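Local coordinates for choline dehydrogenase and related flavoproteins (PDB 3Q9T), which is a formate oxidase of the glucose-methanol-choline oxidoreductase family that carries 8-formyl-FAD and probably uses it to oxidise formate, at residues 16-21 with 558-563. Numbering follows the deposited sequence.
With FAY ([(2R,3S,4R,5R)-5-(6-amino-9H-purin-9-yl)-3,4-dihydroxytetrahydrofuran-2-yl]methyl (2R,3S,4S)-5-(8-formyl-7-methyl-2,4-dioxo-3,4-dihydrobenzo[g]pteridin-10(2H)-yl)-2,3,4-trihydroxypentyl dihydrogen diphosphate), chain D.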
loop_
_atom_site.group_PDB
_atom_site.type_symbol
_atom_site.label_atom_id
_atom_site.label_comp_id
_atom_site.label_asym_id
_atom_site.label_seq_id
_atom_site.Cartn_x
_atom_site.Cartn_y
_atom_site.Cartn_z
ATOM N N THR A 16 -18.684 15.415 15.818
ATOM C CA THR A 16 -18.996 14.861 17.123
ATOM C C THR A 16 -18.852 15.852 18.266
ATOM O O THR A 16 -19.815 16.120 18.979
ATOM C CB THR A 16 -18.105 13.660 17.405
ATOM O OG1 THR A 16 -18.118 12.804 16.265
ATOM C CG2 THR A 16 -18.581 12.901 18.634
ATOM N N ALA A 17 -17.638 16.356 18.474
ATOM C CA ALA A 17 -17.420 17.384 19.488
ATOM C C ALA A 17 -18.022 18.724 19.036
ATOM O O ALA A 17 -18.528 19.516 19.854
ATOM C CB ALA A 17 -15.932 17.540 19.770
ATOM N N GLY A 18 -17.972 18.971 17.730
ATOM C CA GLY A 18 -18.455 20.231 17.181
ATOM C C GLY A 18 -19.888 20.485 17.618
ATOM O O GLY A 18 -20.171 21.447 18.317
ATOM N N ASN A 19 -20.798 19.605 17.225
ATOM C CA ASN A 19 -22.194 19.759 17.625
ATOM C C ASN A 19 -22.423 19.771 19.129
ATOM O O ASN A 19 -23.307 20.470 19.612
ATOM C CB ASN A 19 -23.066 18.706 16.942
ATOM C CG ASN A 19 -23.073 18.867 15.437
ATOM O OD1 ASN A 19 -22.823 19.971 14.922
ATOM N ND2 ASN A 19 -23.354 17.781 14.720
ATOM N N THR A 20 -21.623 19.014 19.873
ATOM C CA THR A 20 -21.742 19.014 21.323
ATOM C C THR A 20 -21.517 20.416 21.865
ATOM O O THR A 20 -22.317 20.928 22.664
ATOM C CB THR A 20 -20.716 18.059 21.982
ATOM O OG1 THR A 20 -20.903 16.733 21.474
ATOM C CG2 THR A 20 -20.879 18.055 23.506
ATOM N N VAL A 21 -20.420 21.038 21.432
ATOM C CA VAL A 21 -20.084 22.379 21.890
ATOM C C VAL A 21 -21.181 23.350 21.454
ATOM O O VAL A 21 -21.701 24.142 22.263
ATOM C CB VAL A 21 -18.696 22.848 21.376
ATOM C CG1 VAL A 21 -18.483 24.346 21.652
ATOM C CG2 VAL A 21 -17.579 22.019 22.011
ATOM N N VAL A 558 -14.533 11.702 23.231
ATOM C CA VAL A 558 -14.652 12.846 22.332
ATOM C C VAL A 558 -15.841 13.739 22.706
ATOM O O VAL A 558 -15.725 14.963 22.743
ATOM C CB VAL A 558 -14.727 12.405 20.854
ATOM C CG1 VAL A 558 -14.850 13.621 19.938
ATOM C CG2 VAL A 558 -13.500 11.573 20.500
ATOM N N TYR A 559 -16.989 13.131 22.967
ATOM C CA TYR A 559 -18.110 13.879 23.515
ATOM C C TYR A 559 -17.690 14.519 24.831
ATOM O O TYR A 559 -17.972 15.679 25.071
ATOM C CB TYR A 559 -19.317 12.980 23.748
ATOM C CG TYR A 559 -20.149 12.684 22.517
ATOM C CD1 TYR A 559 -21.060 13.614 22.032
ATOM C CD2 TYR A 559 -20.048 11.456 21.858
ATOM C CE1 TYR A 559 -21.835 13.343 20.909
ATOM C CE2 TYR A 559 -20.836 11.169 20.740
ATOM C CZ TYR A 559 -21.723 12.120 20.272
ATOM O OH TYR A 559 -22.508 11.847 19.175
ATOM N N ALA A 560 -17.005 13.771 25.689
ATOM C CA ALA A 560 -16.528 14.356 26.954
ATOM C C ALA A 560 -15.741 15.647 26.706
ATOM O O ALA A 560 -15.909 16.641 27.427
ATOM C CB ALA A 560 -15.667 13.367 27.725
ATOM N N VAL A 561 -14.863 15.614 25.702
ATOM C CA VAL A 561 -14.046 16.772 25.367
ATOM C C VAL A 561 -14.919 17.979 24.989
ATOM O O VAL A 561 -14.673 19.105 25.436
ATOM C CB VAL A 561 -13.041 16.460 24.235
ATOM C CG1 VAL A 561 -12.630 17.744 23.530
ATOM C CG2 VAL A 561 -11.807 15.708 24.799
ATOM N N GLY A 562 -15.941 17.726 24.178
ATOM C CA GLY A 562 -16.876 18.757 23.784
ATOM C C GLY A 562 -17.666 19.318 24.956
ATOM O O GLY A 562 -17.897 20.522 25.018
ATOM N N GLU A 563 -18.073 18.456 25.890
ATOM C CA GLU A 563 -18.890 18.893 27.015
ATOM C C GLU A 563 -18.051 19.801 27.906
ATOM O O GLU A 563 -18.506 20.867 28.323
ATOM C CB GLU A 563 -19.435 17.699 27.815
ATOM C CG GLU A 563 -20.415 16.802 27.081
ATOM C CD GLU A 563 -21.834 17.349 27.027
ATOM O OE1 GLU A 563 -22.045 18.548 27.295
ATOM O OE2 GLU A 563 -22.755 16.565 26.714
HETATM P P FAY D . -14.533 14.363 16.082
HETATM N N1 FAY D . -15.620 5.371 18.351
HETATM C C2 FAY D . -16.403 4.699 19.287
HETATM O O2 FAY D . -16.474 5.111 20.439
HETATM N N3 FAY D . -17.438 3.897 18.856
HETATM C C4 FAY D . -17.347 3.314 17.617
HETATM O O4 FAY D . -17.754 2.142 17.503
HETATM N N5 FAY D . -16.456 3.423 15.406
HETATM C C6 FAY D . -16.065 3.770 13.115
HETATM C C7 FAY D . -15.645 4.560 12.060
HETATM C C8 FAY D . -15.086 5.816 12.320
HETATM O O8 FAY D . -14.527 7.878 11.359
HETATM C C9 FAY D . -15.075 6.307 13.633
HETATM P PA FAY D . -15.576 14.306 13.452
HETATM C "C1'" FAY D . -14.727 7.289 16.381
HETATM C C10 FAY D . -15.661 5.002 17.027
HETATM N N10 FAY D . -15.218 5.881 16.034
HETATM N N1A FAY D . -14.535 22.100 5.852
HETATM O O1A FAY D . -15.079 13.628 12.219
HETATM C C1B FAY D . -16.110 18.404 9.233
HETATM O O1P FAY D . -15.508 15.403 16.579
HETATM C "C2'" FAY D . -15.898 8.286 16.539
HETATM O "O2'" FAY D . -16.769 8.074 15.486
HETATM C C2A FAY D . -15.775 21.978 6.451
HETATM O O2A FAY D . -16.724 13.605 14.113
HETATM C C2B FAY D . -16.361 16.936 8.939
HETATM O O2B FAY D . -17.238 16.727 7.846
HETATM O O2P FAY D . -13.151 14.586 16.670
HETATM C "C3'" FAY D . -15.672 9.825 16.710
HETATM O "O3'" FAY D . -16.593 10.662 16.014
HETATM N N3A FAY D . -16.033 20.934 7.325
HETATM C C3B FAY D . -16.986 16.475 10.237
HETATM O O3B FAY D . -18.355 16.796 10.215
HETATM O O3P FAY D . -14.374 14.485 14.483
HETATM C "C4'" FAY D . -14.286 10.321 16.385
HETATM O "O4'" FAY D . -13.394 9.466 17.094
HETATM C C4A FAY D . -15.057 20.030 7.599
HETATM C C4B FAY D . -16.344 17.358 11.278
HETATM O O4B FAY D . -15.725 18.429 10.585
HETATM C C4X FAY D . -16.440 3.877 16.700
HETATM C "C5'" FAY D . -14.121 11.806 16.792
HETATM O "O5'" FAY D . -15.026 12.820 16.330
HETATM C C5A FAY D . -13.800 20.143 7.012
HETATM C C5B FAY D . -15.337 16.590 12.112
HETATM O O5B FAY D . -16.052 15.804 13.034
HETATM C C5X FAY D . -15.846 4.178 14.427
HETATM C C6A FAY D . -13.534 21.184 6.125
HETATM N N6A FAY D . -12.357 21.236 5.484
HETATM N N7A FAY D . -13.038 19.125 7.464
HETATM C C7M FAY D . -15.632 3.953 10.677
HETATM C C8A FAY D . -13.763 18.379 8.323
HETATM C C8M FAY D . -15.012 6.780 11.200
HETATM C C9A FAY D . -15.405 5.482 14.706
HETATM N N9A FAY D . -15.011 18.923 8.409
#
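The diphosphate site of the 8-formyl-FAD is where this buried helix pair begins. At the N-terminal end of helix 16-25, Thr16 N and Thr16 OG1 donate to FAY O2A (3.2 and 2.7 Å), Ala17 N donates to FAY O1P (3.0 Å), and FAY O3' donates to Thr16 OG1 (2.6 Å). Gly18 fits the last glycine of a GxGxxG turn, as in a Rossmann-type dinucleotide fold, whose first helix packs here against helix 555-572 near the C-terminus. The segment axes run 33° apart in direction and approach to 8.0 Å. They can come this close because of Gly562: its CA sits 4.3 Å from Ala17 CB, and a side chain there would clash with Thr20. Ala17 CB also meets Val558 CG1 (4.1 Å), which itself reaches FAY O5' (3.7 Å). Thr16 CG2 makes a CH-pi contact over one face of the Tyr559 ring, 3.7 Å from its centroid. Thr20 OG1 bonds back to Thr16 O (2.8 Å), while Thr20 CG2 packs on Gly562 C (3.7 Å).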